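Local coordinates for putative cytoplasmic protein (Salmonella typhimurium, PDB 2GK3) that is of unknown function but belongs to the glutamine amidotransferase-like family and assembles into a hexamer, at residues N138-V143 / M152-D157; I165-V170 / S181-F186; D196-V201 / L209-E214; T90-N95 / K104-E109. All blocks are in the same frame, centred on the assembly; numbering follows the deposited sequence.

Interaction 1: residues N138-V143 / M152-D157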
loop_
_atom_site.group_PDB
_atom_site.type_symbol
_atom_site.label_atom_id
_atom_site.label_comp_id
_atom_site.label_asym_id
_atom_site.label_seq_id
_atom_site.Cartn_x
_atom_site.Cartn_y
_atom_site.Cartn_z
ATOM N N ASN E 138 -2.172 -21.788 -0.842
ATOM C CA ASN E 138 -1.000 -22.631 -1.037
ATOM C C ASN E 138 -0.978 -23.980 -0.288
ATOM O O ASN E 138 0.094 -24.540 -0.067
ATOM C CB ASN E 138 0.259 -21.831 -0.669
ATOM C CG ASN E 138 1.532 -22.495 -1.161
ATOM O OD1 ASN E 138 1.621 -22.910 -2.325
ATOM N ND2 ASN E 138 2.517 -22.603 -0.287
ATOM N N TYR E 139 -2.144 -24.508 0.067
ATOM C CA TYR E 139 -2.221 -25.680 0.923
ATOM C C TYR E 139 -1.624 -26.960 0.333
ATOM O O TYR E 139 -1.225 -27.861 1.085
ATOM C CB TYR E 139 -3.660 -25.907 1.391
ATOM C CG TYR E 139 -4.016 -25.062 2.598
ATOM C CD1 TYR E 139 -4.766 -23.879 2.469
ATOM C CD2 TYR E 139 -3.594 -25.439 3.873
ATOM C CE1 TYR E 139 -5.102 -23.110 3.597
ATOM C CE2 TYR E 139 -3.887 -24.668 4.984
ATOM C CZ TYR E 139 -4.641 -23.512 4.852
ATOM O OH TYR E 139 -4.912 -22.780 6.004
ATOM N N LYS E 140 -1.535 -27.024 -1.001
ATOM C CA LYS E 140 -1.058 -28.227 -1.705
ATOM C C LYS E 140 0.423 -28.489 -1.441
ATOM O O LYS E 140 0.876 -29.630 -1.465
ATOM C CB LYS E 140 -1.299 -28.097 -3.199
ATOM C CG LYS E 140 -0.828 -29.309 -3.956
ATOM C CD LYS E 140 -1.214 -29.283 -5.417
ATOM C CE LYS E 140 -1.188 -30.719 -5.957
ATOM N NZ LYS E 140 -1.567 -30.771 -7.378
ATOM N N ASN E 141 1.155 -27.411 -1.186
ATOM C CA ASN E 141 2.573 -27.439 -0.951
ATOM C C ASN E 141 2.903 -27.445 0.542
ATOM O O ASN E 141 4.004 -27.071 0.950
ATOM C CB ASN E 141 3.198 -26.264 -1.684
ATOM C CG ASN E 141 2.991 -26.367 -3.193
ATOM O OD1 ASN E 141 3.209 -27.437 -3.777
ATOM N ND2 ASN E 141 2.540 -25.278 -3.827
ATOM N N THR E 142 1.950 -27.910 1.348
ATOM C CA THR E 142 2.117 -27.983 2.803
ATOM C C THR E 142 1.854 -29.390 3.294
ATOM O O THR E 142 1.252 -30.204 2.581
ATOM C CB THR E 142 1.132 -27.036 3.563
ATOM O OG1 THR E 142 -0.202 -27.553 3.473
ATOM C CG2 THR E 142 1.182 -25.591 3.023
ATOM N N VAL E 143 2.275 -29.673 4.527
ATOM C CA VAL E 143 2.085 -31.003 5.137
ATOM C C VAL E 143 0.614 -31.354 5.400
ATOM O O VAL E 143 0.293 -32.476 5.825
ATOM C CB VAL E 143 2.944 -31.167 6.398
ATOM C CG1 VAL E 143 4.451 -31.131 6.007
ATOM C CG2 VAL E 143 2.639 -30.080 7.413
HETATM N N MSE E 152 -5.627 -30.937 -4.790
HETATM C CA MSE E 152 -5.789 -29.574 -5.267
HETATM C C MSE E 152 -5.181 -29.350 -6.655
HETATM O O MSE E 152 -4.454 -30.204 -7.167
HETATM C CB MSE E 152 -5.160 -28.606 -4.262
HETATM C CG MSE E 152 -6.152 -28.057 -3.212
HETATM SE SE MSE E 152 -5.215 -27.629 -1.600
HETATM C CE MSE E 152 -4.191 -26.210 -2.232
ATOM N N LEU E 153 -5.462 -28.193 -7.248
ATOM C CA LEU E 153 -4.801 -27.790 -8.507
ATOM C C LEU E 153 -3.397 -27.233 -8.232
ATOM O O LEU E 153 -3.025 -27.031 -7.079
ATOM C CB LEU E 153 -5.657 -26.772 -9.284
ATOM C CG LEU E 153 -7.129 -27.115 -9.571
ATOM C CD1 LEU E 153 -7.783 -26.042 -10.459
ATOM C CD2 LEU E 153 -7.306 -28.497 -10.204
ATOM N N ASP E 154 -2.619 -27.019 -9.286
ATOM C CA ASP E 154 -1.258 -26.470 -9.170
ATOM C C ASP E 154 -1.172 -24.939 -9.191
ATOM O O ASP E 154 -0.126 -24.375 -8.909
ATOM C CB ASP E 154 -0.354 -27.052 -10.262
ATOM C CG ASP E 154 -0.182 -28.551 -10.126
ATOM O OD1 ASP E 154 0.036 -29.032 -8.977
ATOM O OD2 ASP E 154 -0.273 -29.254 -11.163
ATOM N N GLY E 155 -2.261 -24.267 -9.511
ATOM C CA GLY E 155 -2.311 -22.814 -9.415
ATOM C C GLY E 155 -3.624 -22.360 -8.799
ATOM O O GLY E 155 -4.272 -23.098 -8.034
ATOM N N ASP E 156 -4.000 -21.130 -9.133
ATOM C CA ASP E 156 -5.272 -20.542 -8.738
ATOM C C ASP E 156 -6.386 -21.493 -9.152
ATOM O O ASP E 156 -6.458 -21.919 -10.320
ATOM C CB ASP E 156 -5.427 -19.174 -9.425
ATOM C CG ASP E 156 -6.634 -18.396 -8.934
ATOM O OD1 ASP E 156 -7.695 -19.011 -8.663
ATOM O OD2 ASP E 156 -6.509 -17.147 -8.848
ATOM N N ASP E 157 -7.248 -21.811 -8.183
ATOM C CA ASP E 157 -8.211 -22.904 -8.304
ATOM C C ASP E 157 -9.665 -22.433 -8.223
ATOM O O ASP E 157 -10.581 -23.249 -8.087
ATOM C CB ASP E 157 -7.909 -24.001 -7.258
ATOM C CG ASP E 157 -8.099 -23.525 -5.826
ATOM O OD1 ASP E 157 -8.435 -22.330 -5.619
ATOM O OD2 ASP E 157 -7.934 -24.352 -4.898
HETATM O O HOH W 1 2.369 -24.955 -6.742
#
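Lys140 reaches from the short 3-10 turn at residues 139-140 to the loop 152-157, and Lys140 and Met152 carry much of the contact between them. Lys140 CB rests on the terminal methyl of Met152, which is present as selenomethionine; the CB to CE distance is 3.6 Å. Lys140 CG stands anti to the backbone N (chi1 -180°), and from there the chain runs extended toward the other loop. CD passes the carbonyl of Leu153, with CD to O at 3.3 Å. CE comes 3.5 Å from Met152 O. The tip then makes two bonds. NZ donates to Met152 O at 2.9 Å, from above the plane of that carbonyl. It also forms a salt bridge with Asp154, NZ to OD1 2.9 Å, and meets the carboxylate from above its plane. The ammonium group is thus shared between a backbone oxygen and a charged one.

Met152 bends at its last torsion (chi3 67°), and the same CE also packs on Tyr139, 3.7 Å from its CB. The Tyr139 ring turns to other parts of the chain, where its OH bonds to Ile86 O. A water accepts from Asn141 ND2 and makes a weak bond to Asp154 O, a second and looser link. Asn138 and Asn141 also pack against another subunit, on its Arg158 and Asp156. A lysine salt bridge and backbone bond join two irregular loops, before and after strand 150-151, in what is probably a glutamine amidotransferase-like fold, at a subunit boundary of the hexamer.

Interaction 2: residues I165-V170 / S181-F186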
loop_
_atom_site.group_PDB
_atom_site.type_symbol
_atom_site.label_atom_id
_atom_site.label_comp_id
_atom_site.label_asym_id
_atom_site.label_seq_id
_atom_site.Cartn_x
_atom_site.Cartn_y
_atom_site.Cartn_z
ATOM N N ILE E 165 -24.486 -20.911 -10.096
ATOM C CA ILE E 165 -24.876 -22.273 -10.390
ATOM C C ILE E 165 -25.244 -22.942 -9.083
ATOM O O ILE E 165 -24.676 -22.620 -8.031
ATOM C CB ILE E 165 -23.770 -23.097 -11.091
ATOM C CG1 ILE E 165 -22.375 -22.535 -10.789
ATOM C CG2 ILE E 165 -24.029 -23.151 -12.598
ATOM C CD1 ILE E 165 -21.892 -22.705 -9.358
ATOM N N CYS E 166 -26.184 -23.878 -9.160
ATOM C CA CYS E 166 -26.687 -24.561 -7.968
ATOM C C CYS E 166 -25.903 -25.820 -7.613
ATOM O O CYS E 166 -25.290 -26.445 -8.467
ATOM C CB CYS E 166 -28.167 -24.896 -8.138
ATOM S SG CYS E 166 -28.482 -25.609 -9.756
ATOM N N ALA E 167 -25.919 -26.163 -6.334
ATOM C CA ALA E 167 -25.373 -27.419 -5.860
ATOM C C ALA E 167 -26.309 -28.539 -6.280
ATOM O O ALA E 167 -27.491 -28.293 -6.561
ATOM C CB ALA E 167 -25.233 -27.398 -4.345
ATOM N N GLU E 168 -25.775 -29.757 -6.333
ATOM C CA GLU E 168 -26.569 -30.947 -6.616
ATOM C C GLU E 168 -26.155 -32.092 -5.713
ATOM O O GLU E 168 -24.963 -32.258 -5.415
ATOM C CB GLU E 168 -26.417 -31.355 -8.081
ATOM C CG GLU E 168 -27.354 -30.583 -9.002
ATOM C CD GLU E 168 -26.912 -30.596 -10.442
ATOM O OE1 GLU E 168 -27.536 -29.881 -11.256
ATOM O OE2 GLU E 168 -25.939 -31.311 -10.761
ATOM N N ALA E 169 -27.136 -32.871 -5.254
ATOM C CA ALA E 169 -26.821 -34.059 -4.464
ATOM C C ALA E 169 -26.553 -35.236 -5.392
ATOM O O ALA E 169 -27.390 -35.580 -6.237
ATOM C CB ALA E 169 -27.926 -34.362 -3.468
ATOM N N VAL E 170 -25.361 -35.815 -5.268
ATOM C CA VAL E 170 -25.034 -37.071 -5.968
ATOM C C VAL E 170 -25.112 -38.287 -5.039
ATOM O O VAL E 170 -25.144 -39.434 -5.506
ATOM C CB VAL E 170 -23.665 -37.038 -6.709
ATOM C CG1 VAL E 170 -23.719 -36.067 -7.893
ATOM C CG2 VAL E 170 -22.530 -36.701 -5.768
ATOM N N SER E 181 -33.566 -30.366 0.153
ATOM C CA SER E 181 -34.196 -30.134 -1.149
ATOM C C SER E 181 -33.986 -28.701 -1.563
ATOM O O SER E 181 -33.536 -27.886 -0.754
ATOM C CB SER E 181 -35.702 -30.426 -1.094
ATOM O OG SER E 181 -36.368 -29.524 -0.205
ATOM N N ASP E 182 -34.316 -28.390 -2.814
ATOM C CA ASP E 182 -34.271 -27.019 -3.315
ATOM C C ASP E 182 -32.903 -26.370 -3.050
ATOM O O ASP E 182 -32.790 -25.311 -2.407
ATOM C CB ASP E 182 -35.429 -26.195 -2.726
ATOM C CG ASP E 182 -35.671 -24.895 -3.481
ATOM O OD1 ASP E 182 -35.244 -24.777 -4.662
ATOM O OD2 ASP E 182 -36.295 -23.983 -2.894
ATOM N N TYR E 183 -31.871 -27.039 -3.551
ATOM C CA TYR E 183 -30.495 -26.612 -3.402
ATOM C C TYR E 183 -30.248 -25.220 -3.977
ATOM O O TYR E 183 -30.725 -24.900 -5.069
ATOM C CB TYR E 183 -29.548 -27.644 -4.010
ATOM C CG TYR E 183 -29.260 -28.805 -3.088
ATOM C CD1 TYR E 183 -29.968 -30.002 -3.195
ATOM C CD2 TYR E 183 -28.263 -28.709 -2.091
ATOM C CE1 TYR E 183 -29.705 -31.077 -2.332
ATOM C CE2 TYR E 183 -27.988 -29.785 -1.230
ATOM C CZ TYR E 183 -28.709 -30.957 -1.359
ATOM O OH TYR E 183 -28.432 -32.015 -0.527
ATOM N N PRO E 184 -29.507 -24.377 -3.231
ATOM C CA PRO E 184 -29.325 -22.993 -3.648
ATOM C C PRO E 184 -28.225 -22.771 -4.686
ATOM O O PRO E 184 -27.475 -23.680 -5.027
ATOM C CB PRO E 184 -28.962 -22.269 -2.343
ATOM C CG PRO E 184 -28.569 -23.346 -1.366
ATOM C CD PRO E 184 -28.801 -24.690 -1.975
ATOM N N VAL E 185 -28.127 -21.532 -5.142
ATOM C CA VAL E 185 -27.124 -21.093 -6.080
ATOM C C VAL E 185 -25.873 -20.569 -5.339
ATOM O O VAL E 185 -25.971 -20.017 -4.232
ATOM C CB VAL E 185 -27.780 -20.060 -7.045
ATOM C CG1 VAL E 185 -26.803 -19.049 -7.593
ATOM C CG2 VAL E 185 -28.526 -20.805 -8.184
ATOM N N PHE E 186 -24.706 -20.789 -5.953
ATOM C CA PHE E 186 -23.401 -20.333 -5.477
ATOM C C PHE E 186 -22.752 -19.560 -6.586
ATOM O O PHE E 186 -22.981 -19.863 -7.763
ATOM C CB PHE E 186 -22.505 -21.516 -5.120
ATOM C CG PHE E 186 -23.032 -22.325 -4.004
ATOM C CD1 PHE E 186 -24.033 -23.275 -4.234
ATOM C CD2 PHE E 186 -22.571 -22.107 -2.706
ATOM C CE1 PHE E 186 -24.576 -24.003 -3.193
ATOM C CE2 PHE E 186 -23.100 -22.823 -1.649
ATOM C CZ PHE E 186 -24.108 -23.776 -1.884
#
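Ile165 and Phe186 form an antiparallel hydrogen-bonded pair between strand 164-169 and the start of strand 185-194. Two backbone bonds join them. Ile165 N donates to Phe186 O at 3.0 Å, and Phe186 N donates to Ile165 O at 2.8 Å. Next along is Cys166 with Val185, a non-hydrogen-bonded pair. Here the backbones come close, and Cys166 CB faces Val185 CG2 at 4.1 Å. Ala167 N then bonds to Pro184 O at 3.2 Å. The same oxygen receives a CA-H...O contact from Cys166.

Strand 164-169 pairs with strand 199-204 as well as 185-194, in the beta-rich part of what is probably a glutamine amidotransferase-like fold. Before Val185 the second segment is not strand, and side-chain packing takes over at Tyr183. Tyr183 lays its CB by Ala167 O, at 3.3 Å. Its CG is anti to the carbonyl carbon (chi1 -82°), and the ring touches two alanines. CD2 meets Ala167 CB, and CE1 meets Ala169 CB at 3.9 Å. The Phe186 ring meets the other strand too. Ile165 O sits at the edge of this ring, in its plane, while Phe186 CE1 touches Ala167 CB at 3.6 Å. Ala167 CB thus touches both aromatic side chains. Each ring has a further aromatic partner: Phe236 meets Phe186, and Trp239 meets Tyr183. Val185, on the same face as Cys166, packs on Ile103 of a neighbouring subunit.

Interaction 3: residues D196-V201 / L209-E214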
loop_
_atom_site.group_PDB
_atom_site.type_symbol
_atom_site.label_atom_id
_atom_site.label_comp_id
_atom_site.label_asym_id
_atom_site.label_seq_id
_atom_site.Cartn_x
_atom_site.Cartn_y
_atom_site.Cartn_z
ATOM N N ASP E 196 -9.878 -40.837 -4.890
ATOM C CA ASP E 196 -10.816 -41.915 -5.324
ATOM C C ASP E 196 -11.160 -42.830 -4.136
ATOM O O ASP E 196 -11.870 -43.802 -4.222
ATOM C CB ASP E 196 -10.371 -42.661 -6.609
ATOM C CG ASP E 196 -9.059 -43.435 -6.462
ATOM O OD1 ASP E 196 -8.517 -43.851 -7.527
ATOM O OD2 ASP E 196 -8.559 -43.646 -5.337
ATOM N N ASP E 197 -10.639 -42.389 -3.012
ATOM C CA ASP E 197 -10.767 -42.933 -1.692
ATOM C C ASP E 197 -12.008 -42.373 -0.985
ATOM O O ASP E 197 -12.609 -43.009 -0.116
ATOM C CB ASP E 197 -9.528 -42.376 -0.955
ATOM C CG ASP E 197 -8.886 -43.385 -0.142
ATOM O OD1 ASP E 197 -7.825 -43.117 0.435
ATOM O OD2 ASP E 197 -9.474 -44.483 -0.099
ATOM N N ALA E 198 -12.340 -41.138 -1.341
ATOM C CA ALA E 198 -13.247 -40.313 -0.575
ATOM C C ALA E 198 -14.676 -40.415 -1.083
ATOM O O ALA E 198 -14.918 -40.964 -2.151
ATOM C CB ALA E 198 -12.775 -38.882 -0.622
ATOM N N ASP E 199 -15.618 -39.874 -0.307
ATOM C CA ASP E 199 -17.026 -39.932 -0.645
ATOM C C ASP E 199 -17.497 -38.559 -1.088
ATOM O O ASP E 199 -17.580 -37.640 -0.264
ATOM C CB ASP E 199 -17.865 -40.413 0.560
ATOM C CG ASP E 199 -17.378 -41.751 1.139
ATOM O OD1 ASP E 199 -17.242 -42.775 0.396
ATOM O OD2 ASP E 199 -17.125 -41.786 2.369
ATOM N N VAL E 200 -17.806 -38.420 -2.376
ATOM C CA VAL E 200 -18.400 -37.189 -2.908
ATOM C C VAL E 200 -19.924 -37.178 -2.711
ATOM O O VAL E 200 -20.637 -38.053 -3.212
ATOM C CB VAL E 200 -18.056 -36.989 -4.402
ATOM C CG1 VAL E 200 -18.775 -35.767 -4.976
ATOM C CG2 VAL E 200 -16.550 -36.868 -4.588
ATOM N N VAL E 201 -20.431 -36.179 -1.995
ATOM C CA VAL E 201 -21.851 -36.156 -1.641
ATOM C C VAL E 201 -22.643 -35.110 -2.430
ATOM O O VAL E 201 -23.796 -35.336 -2.790
ATOM C CB VAL E 201 -22.013 -35.970 -0.104
ATOM C CG1 VAL E 201 -23.463 -35.742 0.283
ATOM C CG2 VAL E 201 -21.429 -37.175 0.635
ATOM N N LEU E 209 -18.310 -30.807 -4.513
ATOM C CA LEU E 209 -18.641 -29.683 -3.623
ATOM C C LEU E 209 -18.537 -30.074 -2.141
ATOM O O LEU E 209 -17.931 -29.352 -1.339
ATOM C CB LEU E 209 -20.027 -29.096 -3.942
ATOM C CG LEU E 209 -20.594 -28.024 -2.993
ATOM C CD1 LEU E 209 -19.727 -26.772 -2.963
ATOM C CD2 LEU E 209 -22.030 -27.653 -3.369
ATOM N N LEU E 210 -19.146 -31.200 -1.781
ATOM C CA LEU E 210 -19.027 -31.729 -0.424
ATOM C C LEU E 210 -18.405 -33.113 -0.472
ATOM O O LEU E 210 -18.939 -34.001 -1.124
ATOM C CB LEU E 210 -20.394 -31.754 0.279
ATOM C CG LEU E 210 -20.438 -32.156 1.757
ATOM C CD1 LEU E 210 -19.579 -31.234 2.682
ATOM C CD2 LEU E 210 -21.887 -32.221 2.234
ATOM N N VAL E 211 -17.288 -33.282 0.235
ATOM C CA VAL E 211 -16.483 -34.504 0.176
ATOM C C VAL E 211 -16.082 -34.946 1.586
ATOM O O VAL E 211 -15.585 -34.135 2.373
ATOM C CB VAL E 211 -15.179 -34.307 -0.668
ATOM C CG1 VAL E 211 -14.344 -35.603 -0.712
ATOM C CG2 VAL E 211 -15.508 -33.820 -2.098
ATOM N N PHE E 212 -16.291 -36.234 1.878
ATOM C CA PHE E 212 -15.936 -36.821 3.181
ATOM C C PHE E 212 -14.810 -37.842 3.046
ATOM O O PHE E 212 -14.776 -38.626 2.103
ATOM C CB PHE E 212 -17.172 -37.456 3.863
ATOM C CG PHE E 212 -18.224 -36.449 4.258
ATOM C CD1 PHE E 212 -18.125 -35.762 5.461
ATOM C CD2 PHE E 212 -19.287 -36.155 3.404
ATOM C CE1 PHE E 212 -19.067 -34.802 5.812
ATOM C CE2 PHE E 212 -20.237 -35.215 3.749
ATOM C CZ PHE E 212 -20.131 -34.536 4.951
ATOM N N GLY E 213 -13.880 -37.831 3.983
ATOM C CA GLY E 213 -12.864 -38.868 4.007
ATOM C C GLY E 213 -12.410 -39.242 5.395
ATOM O O GLY E 213 -13.047 -38.884 6.391
ATOM N N GLU E 214 -11.303 -39.969 5.459
ATOM C CA GLU E 214 -10.718 -40.345 6.729
ATOM C C GLU E 214 -9.228 -40.168 6.630
ATOM O O GLU E 214 -8.661 -40.163 5.531
ATOM C CB GLU E 214 -11.081 -41.782 7.087
ATOM C CG GLU E 214 -12.585 -42.047 6.972
ATOM C CD GLU E 214 -13.022 -43.384 7.538
ATOM O OE1 GLU E 214 -12.273 -43.958 8.356
ATOM O OE2 GLU E 214 -14.136 -43.845 7.174
#
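Asp199 and Phe212 pair across the beta hairpin made by strands 199-204 and 207-215. The parts 199-201 and 211-214 of these strands run antiparallel, 157° apart, with their axes 4.8 Å from each other at closest approach.

Three backbone hydrogen bonds hold them. Asp199 N donates to Phe212 O at 2.8 Å, and Phe212 N returns a bond to Asp199 O at 2.9 Å. Further toward the hairpin turn, Val201 N reaches Leu210 O at 2.8 Å. Asp199 O has a second, weaker kind of neighbour: the CA-H of Val211 points to it.

Apolar packing follows the two faces. Val200 and Val211 form a non-hydrogen-bonded pair, and their CG2 methyls meet at 4.1 Å. Val211 CG1 lies anti to its backbone N (chi1 180°) and touches Ala198 CB at 3.6 Å. That alanine methyl also comes close to Phe212 O.

The face with Asp199 and Phe212 differs in character. Asp199 is exposed there, whereas the Phe212 ring is buried. His174 stacks on the ring, and Phe252 of helix 242-253 meets it edge-to-face. On the hairpin itself Val201 adds to this packing: its CG2 comes to the edge of the Phe212 ring, in the ring plane, 3.6 Å from CD2.

Interaction 4: residues T90-N95 / K104-E109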
loop_
_atom_site.group_PDB
_atom_site.type_symbol
_atom_site.label_atom_id
_atom_site.label_comp_id
_atom_site.label_asym_id
_atom_site.label_seq_id
_atom_site.Cartn_x
_atom_site.Cartn_y
_atom_site.Cartn_z
ATOM N N THR E 90 -0.304 -18.339 7.276
ATOM C CA THR E 90 -0.679 -17.820 8.598
ATOM C C THR E 90 -0.308 -18.810 9.701
ATOM O O THR E 90 0.270 -18.407 10.714
ATOM C CB THR E 90 -2.168 -17.368 8.703
ATOM O OG1 THR E 90 -2.396 -16.308 7.773
ATOM C CG2 THR E 90 -2.493 -16.853 10.124
ATOM N N PHE E 91 -0.610 -20.090 9.477
ATOM C CA PHE E 91 -0.233 -21.171 10.389
ATOM C C PHE E 91 1.280 -21.419 10.466
ATOM O O PHE E 91 1.829 -21.592 11.543
ATOM C CB PHE E 91 -0.911 -22.449 9.963
ATOM C CG PHE E 91 -2.390 -22.453 10.173
ATOM C CD1 PHE E 91 -3.254 -22.289 9.095
ATOM C CD2 PHE E 91 -2.928 -22.647 11.446
ATOM C CE1 PHE E 91 -4.630 -22.305 9.263
ATOM C CE2 PHE E 91 -4.324 -22.661 11.625
ATOM C CZ PHE E 91 -5.172 -22.493 10.510
ATOM N N LEU E 92 1.941 -21.438 9.315
ATOM C CA LEU E 92 3.356 -21.740 9.217
ATOM C C LEU E 92 4.276 -20.610 9.681
ATOM O O LEU E 92 5.360 -20.882 10.214
ATOM C CB LEU E 92 3.706 -22.136 7.775
ATOM C CG LEU E 92 3.253 -23.545 7.357
ATOM C CD1 LEU E 92 3.178 -23.738 5.843
ATOM C CD2 LEU E 92 4.142 -24.613 8.010
ATOM N N LEU E 93 3.850 -19.365 9.454
ATOM C CA LEU E 93 4.679 -18.169 9.641
ATOM C C LEU E 93 4.084 -17.241 10.693
ATOM O O LEU E 93 3.871 -16.039 10.441
ATOM C CB LEU E 93 4.842 -17.410 8.311
ATOM C CG LEU E 93 5.373 -18.200 7.112
ATOM C CD1 LEU E 93 5.364 -17.353 5.849
ATOM C CD2 LEU E 93 6.778 -18.722 7.427
ATOM N N GLN E 94 3.806 -17.812 11.866
ATOM C CA GLN E 94 3.411 -17.043 13.039
ATOM C C GLN E 94 4.492 -15.993 13.374
ATOM O O GLN E 94 5.660 -16.117 12.982
ATOM C CB GLN E 94 3.159 -17.967 14.227
ATOM C CG GLN E 94 2.014 -18.957 14.025
ATOM C CD GLN E 94 2.025 -20.115 15.047
ATOM O OE1 GLN E 94 2.301 -19.912 16.234
ATOM N NE2 GLN E 94 1.714 -21.320 14.588
ATOM N N ASN E 95 4.072 -14.942 14.059
ATOM C CA ASN E 95 4.903 -13.791 14.388
ATOM C C ASN E 95 6.260 -14.104 15.048
ATOM O O ASN E 95 7.272 -13.492 14.701
ATOM C CB ASN E 95 4.073 -12.814 15.234
ATOM C CG ASN E 95 3.054 -12.077 14.415
ATOM O OD1 ASN E 95 2.916 -12.324 13.211
ATOM N ND2 ASN E 95 2.347 -11.149 15.043
ATOM N N LYS E 104 9.639 -23.000 16.876
ATOM C CA LYS E 104 8.259 -22.957 17.286
ATOM C C LYS E 104 7.626 -24.231 16.719
ATOM O O LYS E 104 8.019 -24.679 15.645
ATOM C CB LYS E 104 7.662 -21.679 16.658
ATOM C CG LYS E 104 6.229 -21.335 16.962
ATOM C CD LYS E 104 6.089 -20.402 18.174
ATOM C CE LYS E 104 4.638 -19.962 18.270
ATOM N NZ LYS E 104 4.171 -19.582 19.637
ATOM N N PRO E 105 6.658 -24.832 17.432
ATOM C CA PRO E 105 6.061 -26.036 16.847
ATOM C C PRO E 105 5.236 -25.707 15.598
ATOM O O PRO E 105 4.652 -24.630 15.507
ATOM C CB PRO E 105 5.165 -26.583 17.973
ATOM C CG PRO E 105 5.546 -25.809 19.196
ATOM C CD PRO E 105 6.024 -24.479 18.712
ATOM N N ASN E 106 5.217 -26.635 14.643
ATOM C CA ASN E 106 4.560 -26.447 13.351
ATOM C C ASN E 106 3.047 -26.648 13.463
ATOM O O ASN E 106 2.577 -27.751 13.745
ATOM C CB ASN E 106 5.186 -27.404 12.337
ATOM C CG ASN E 106 4.710 -27.167 10.915
ATOM O OD1 ASN E 106 3.517 -26.993 10.664
ATOM N ND2 ASN E 106 5.640 -27.191 9.976
ATOM N N ALA E 107 2.282 -25.574 13.245
ATOM C CA ALA E 107 0.824 -25.587 13.519
ATOM C C ALA E 107 0.106 -26.599 12.646
ATOM O O ALA E 107 -0.893 -27.207 13.042
ATOM C CB ALA E 107 0.227 -24.209 13.345
ATOM N N LEU E 108 0.629 -26.786 11.440
ATOM C CA LEU E 108 -0.006 -27.702 10.489
ATOM C C LEU E 108 0.338 -29.158 10.846
ATOM O O LEU E 108 -0.511 -30.055 10.667
ATOM C CB LEU E 108 0.363 -27.334 9.052
ATOM C CG LEU E 108 -0.131 -25.985 8.479
ATOM C CD1 LEU E 108 0.270 -25.885 7.004
ATOM C CD2 LEU E 108 -1.658 -25.825 8.605
ATOM N N GLU E 109 1.555 -29.387 11.360
ATOM C CA GLU E 109 1.880 -30.692 11.969
ATOM C C GLU E 109 0.939 -30.993 13.146
ATOM O O GLU E 109 0.382 -32.081 13.222
ATOM C CB GLU E 109 3.344 -30.815 12.386
ATOM C CG GLU E 109 4.344 -30.721 11.230
ATOM C CD GLU E 109 4.459 -31.984 10.352
ATOM O OE1 GLU E 109 3.794 -33.002 10.605
ATOM O OE2 GLU E 109 5.240 -31.960 9.380
HETATM O O HOH W 2 3.816 -22.852 12.874
HETATM O O HOH W 3 2.243 -23.866 16.283
#
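Phe91 and Leu108 meet where helix 88-92 ends beside the start of helix 107-116. Their side chains cross at about a right angle. Leu108 CD2 lies on Phe91 CB at 3.7 Å, and its other methyl, CD1, is 3.8 Å from Leu92 CD1. One leucine thus touches two successive residues of the other helix. Ala107 CB comes in at the edge of the Phe91 ring, near its plane.

Asn106 is the N-cap of helix 107-116. Its CG is anti to the backbone N (chi1 -172°), and OD1 accepts from Leu108 N at 3.0 Å and from Glu109 N at 3.2 Å. The two donors approach differently: the first lies in the carbonyl plane, the second well above it. Leu92 CD2 packs on this capping amide. The amide nitrogen, ND2, bonds to Glu163 of a neighbouring subunit.

The junction between the two helices, in what is probably a glutamine amidotransferase-like fold, is completed by Gln94 and by water. Gln94 CG is anti to the carbonyl carbon (chi1 -63°), and the chain is extended beyond it. NE2 donates back to Phe91 O at 3.1 Å and lies beside Ala107 CB. A water also donates to Phe91 O and accepts from Ala107 N, so it joins the last turn of one helix to the first of the other. A second water links Gln94 NE2 to Pro105 O. Gln94 OE1 lies 3.1 Å from Lys104 CE; Lys104 NZ forms salt bridges with Glu70 and Glu96.

Overall arrangement
From the N terminus, interaction 4 comes first. It closes the connection, which includes helix 95-98, between helices 88-92 and 107-116. Interaction 1 follows, bringing together the loops before and after strand 150-151. Interaction 2 closes the connection between strands 164-169 and 185-194, and interaction 3 closes the hairpin 199-204/207-215. All four lie in series; none nests in or crosses another. They form two touching pairs. Interactions 1 and 4 pack together through Tyr139 and Phe91, with Thr142 on Leu108, and both touch a neighbouring subunit. Interactions 2 and 3 share a sheet through adjacent strands 164-169 and 199-204. Interactions 2 and 4 have centres about 36 Å apart, on opposite sides of the chain's centre.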